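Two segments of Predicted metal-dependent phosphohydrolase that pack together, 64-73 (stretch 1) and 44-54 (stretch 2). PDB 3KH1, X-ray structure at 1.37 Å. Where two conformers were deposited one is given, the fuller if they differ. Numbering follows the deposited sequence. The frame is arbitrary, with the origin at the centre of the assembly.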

# COMPACT_ATOMS: atom_id res chain seq x y z
N GLN A 64 -0.68 9.78 15.72
CA GLN A 64 -0.89 10.53 14.49
C GLN A 64 -1.13 9.50 13.40
O GLN A 64 -0.22 8.79 12.97
CB GLN A 64 0.34 11.37 14.18
CG GLN A 64 0.58 12.51 15.16
CD GLN A 64 1.54 13.53 14.59
OE1 GLN A 64 1.14 14.39 13.80
NE2 GLN A 64 2.82 13.37 14.88
N ILE A 65 -2.38 9.37 12.99
CA ILE A 65 -2.77 8.28 12.11
C ILE A 65 -2.07 8.34 10.74
O ILE A 65 -1.72 7.32 10.19
CB ILE A 65 -4.31 8.21 11.97
CG1 ILE A 65 -4.96 7.79 13.31
CG2 ILE A 65 -4.75 7.35 10.76
CD1 ILE A 65 -4.70 6.33 13.71
N GLY A 66 -1.86 9.52 10.18
CA GLY A 66 -1.15 9.64 8.93
C GLY A 66 0.29 9.17 9.03
O GLY A 66 0.85 8.59 8.10
N ARG A 67 0.89 9.43 10.19
CA ARG A 67 2.23 8.97 10.46
C ARG A 67 2.29 7.46 10.65
O ARG A 67 3.22 6.82 10.14
CB ARG A 67 2.80 9.72 11.66
CG ARG A 67 4.26 9.42 11.96
CD ARG A 67 4.86 10.45 12.94
NE ARG A 67 6.29 10.30 13.12
CZ ARG A 67 6.83 9.37 13.89
NH1 ARG A 67 6.05 8.51 14.56
NH2 ARG A 67 8.14 9.32 13.98
N VAL A 68 1.31 6.90 11.33
CA VAL A 68 1.16 5.44 11.40
C VAL A 68 1.06 4.85 9.99
O VAL A 68 1.73 3.84 9.68
CB VAL A 68 -0.06 5.04 12.26
CG1 VAL A 68 -0.40 3.55 12.10
CG2 VAL A 68 0.23 5.39 13.75
N ALA A 69 0.26 5.48 9.12
CA ALA A 69 0.10 5.00 7.76
C ALA A 69 1.44 5.01 7.05
O ALA A 69 1.81 4.04 6.40
CB ALA A 69 -0.94 5.82 6.98
N ARG A 70 2.16 6.12 7.14
CA ARG A 70 3.48 6.23 6.47
C ARG A 70 4.44 5.17 6.98
O ARG A 70 5.10 4.47 6.21
CB ARG A 70 4.06 7.63 6.68
CG ARG A 70 5.41 7.85 6.08
CD ARG A 70 5.89 9.24 6.15
NE ARG A 70 6.17 9.74 7.50
CZ ARG A 70 5.42 10.60 8.18
NH1 ARG A 70 4.18 10.86 7.80
NH2 ARG A 70 5.87 11.13 9.30
N MSE A 71 4.46 4.99 8.29
CA MSE A 71 5.30 4.00 8.92
C MSE A 71 4.98 2.59 8.41
O MSE A 71 5.86 1.81 8.06
CB MSE A 71 5.10 4.08 10.45
CG MSE A 71 5.89 3.07 11.26
SE MSE A 71 5.41 3.16 13.15
CE MSE A 71 6.42 4.74 13.61
N LEU A 72 3.70 2.27 8.32
CA LEU A 72 3.30 0.97 7.80
C LEU A 72 3.65 0.83 6.33
O LEU A 72 4.04 -0.26 5.88
CB LEU A 72 1.81 0.73 8.02
CG LEU A 72 1.43 0.46 9.49
CD1 LEU A 72 -0.10 0.56 9.65
CD2 LEU A 72 1.96 -0.87 9.91
N LEU A 73 3.49 1.86 5.54
CA LEU A 73 3.82 1.78 4.11
C LEU A 73 5.31 1.44 3.94
O LEU A 73 5.68 0.76 2.99
CB LEU A 73 3.51 3.05 3.38
CG LEU A 73 1.99 3.36 3.29
CD1 LEU A 73 1.79 4.77 2.73
CD2 LEU A 73 1.28 2.33 2.36
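Stretch 2 44-54: HSWHIATMAFL

Two helices can pack closely when small residues face each other where the backbones come nearest and larger side chains fill the space to the flanks, and this pair from a predicted metal-dependent phosphohydrolase illustrates the principle. Stretch 2 is helical throughout, from His44 to Leu54; stretch 1 is helical from Ile65 onward, with Gln64 at the N-cap position. The N-to-C directions of the two helices make an angle of 171°, so they run nearly antiparallel, and their axes approach to 8.5 Å. As stretch 1 is followed forward, its partners in stretch 2 therefore shift broadly backward, from Phe53 and Ala52 toward Ser45.

Gln64 does not reach the partner helix. Contact starts at Ile65, whose CB points toward stretch 2 and whose CG2 lies 3.5 Å from Phe53 CD1 and 3.8 Å from Ala52 O. Gly66 offers only backbone to the same ring, with its CA 4.3 Å from Phe53 CZ. Arg67 stays out of reach, whereas Val68, directed sideways, still brings CG1 to 3.8 Å from Ala52 CB.

Ala69 marks the tight point of the packing. Its CA is 4.8 Å from the CA of Ala49, a separation that a pair of methyl side chains readily accommodates; the Ala49 CB lies 4.0 Å from Ala69 O. The Ala69 CB meets Phe53 CE2 at 3.5 Å, so Ile65, Gly66 and Ala69, lying along one side of their helix, all border the Phe53 ring. That ring starts from a CB directed sideways, but its end comes nearer to stretch 1.

Arg70 points away and Met71, a selenomethionine, is out of reach, as expected where a helix turns its other side to the partner. Leu72 then returns to the contact and has the largest area covered by the other stretch. Its CD1 sits 3.6 Å from Ile48 CG2 and 4.1 Å from Ala52 CB, while its CB is 4.4 Å from Ala49 CB. One leucine thus touches residues on successive turns of stretch 2.

At Leu73 the CB points away, yet the side chain ends closer, with CD2 3.7 Å from Ala49 CB. Here the backbones are again near, the CA atoms of Leu73 and Ser45 being 5.3 Å apart. A water adds a polar link to this otherwise largely apolar contact, donating hydrogen bonds to Ser45 OG at 2.8 Å and to Leu73 O at 2.9 Å.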

# COMPACT_ATOMS: atom_id res chain seq x y z
N HIS A 44 0.41 -6.48 1.56
CA HIS A 44 0.23 -6.52 3.03
C HIS A 44 0.30 -5.12 3.60
O HIS A 44 -0.59 -4.74 4.39
CB HIS A 44 1.31 -7.41 3.67
CG HIS A 44 1.22 -7.49 5.15
ND1 HIS A 44 0.29 -8.30 5.79
CD2 HIS A 44 1.86 -6.80 6.14
CE1 HIS A 44 0.45 -8.17 7.10
NE2 HIS A 44 1.34 -7.23 7.33
N SER A 45 1.31 -4.33 3.20
CA SER A 45 1.45 -2.98 3.70
C SER A 45 0.25 -2.12 3.23
O SER A 45 -0.22 -1.27 4.00
CB SER A 45 2.79 -2.37 3.31
OG SER A 45 3.81 -2.91 4.14
N TRP A 46 -0.21 -2.27 1.98
CA TRP A 46 -1.44 -1.60 1.56
C TRP A 46 -2.56 -1.89 2.56
O TRP A 46 -3.26 -0.98 3.00
CB TRP A 46 -1.89 -2.09 0.16
CG TRP A 46 -3.30 -1.66 -0.14
CD1 TRP A 46 -3.68 -0.43 -0.54
CD2 TRP A 46 -4.48 -2.45 -0.02
NE1 TRP A 46 -5.02 -0.37 -0.64
CE2 TRP A 46 -5.55 -1.61 -0.33
CE3 TRP A 46 -4.71 -3.77 0.33
CZ2 TRP A 46 -6.87 -2.02 -0.27
CZ3 TRP A 46 -6.04 -4.22 0.33
CH2 TRP A 46 -7.10 -3.34 0.04
N HIS A 47 -2.74 -3.14 2.89
CA HIS A 47 -3.88 -3.54 3.69
C HIS A 47 -3.83 -2.99 5.08
O HIS A 47 -4.81 -2.42 5.57
CB HIS A 47 -3.92 -5.07 3.73
CG HIS A 47 -5.27 -5.66 3.98
ND1 HIS A 47 -5.47 -7.02 3.98
CD2 HIS A 47 -6.48 -5.10 4.25
CE1 HIS A 47 -6.75 -7.27 4.19
NE2 HIS A 47 -7.40 -6.13 4.34
N ILE A 48 -2.66 -3.04 5.71
CA ILE A 48 -2.55 -2.55 7.09
C ILE A 48 -2.61 -1.03 7.15
O ILE A 48 -3.13 -0.47 8.09
CB ILE A 48 -1.22 -2.94 7.82
CG1 ILE A 48 -0.73 -4.37 7.54
CG2 ILE A 48 -1.39 -2.75 9.34
CD1 ILE A 48 -1.83 -5.44 7.66
N ALA A 49 -2.01 -0.35 6.17
CA ALA A 49 -2.13 1.12 6.15
C ALA A 49 -3.57 1.57 5.96
O ALA A 49 -4.00 2.54 6.59
CB ALA A 49 -1.22 1.72 5.05
N THR A 50 -4.33 0.85 5.14
CA THR A 50 -5.73 1.17 4.99
C THR A 50 -6.49 0.92 6.31
O THR A 50 -7.31 1.73 6.74
CB THR A 50 -6.33 0.33 3.83
OG1 THR A 50 -5.59 0.59 2.63
CG2 THR A 50 -7.78 0.67 3.57
N MSE A 51 -6.15 -0.18 6.98
CA MSE A 51 -6.72 -0.46 8.30
C MSE A 51 -6.42 0.64 9.32
O MSE A 51 -7.25 0.92 10.17
CB MSE A 51 -6.19 -1.78 8.87
CG MSE A 51 -6.73 -3.02 8.17
SE MSE A 51 -5.80 -4.65 8.58
CE MSE A 51 -6.29 -4.84 10.49
N ALA A 52 -5.23 1.25 9.27
CA ALA A 52 -4.90 2.35 10.18
C ALA A 52 -5.95 3.46 10.09
O ALA A 52 -6.40 3.95 11.09
CB ALA A 52 -3.48 2.88 9.90
N PHE A 53 -6.30 3.85 8.87
CA PHE A 53 -7.28 4.89 8.69
C PHE A 53 -8.67 4.41 9.11
O PHE A 53 -9.39 5.11 9.78
CB PHE A 53 -7.28 5.38 7.23
CG PHE A 53 -6.10 6.21 6.89
CD1 PHE A 53 -5.92 7.47 7.46
CD2 PHE A 53 -5.17 5.75 5.99
CE1 PHE A 53 -4.82 8.22 7.13
CE2 PHE A 53 -4.06 6.52 5.61
CZ PHE A 53 -3.86 7.75 6.19
N LEU A 54 -9.05 3.21 8.71
CA LEU A 54 -10.38 2.69 9.02
C LEU A 54 -10.63 2.50 10.51
O LEU A 54 -11.73 2.71 10.99
CB LEU A 54 -10.60 1.35 8.32
CG LEU A 54 -10.70 1.33 6.81
CD1 LEU A 54 -10.53 -0.10 6.23
CD2 LEU A 54 -11.98 1.98 6.27
O HOH W 1 6.36 -1.89 3.82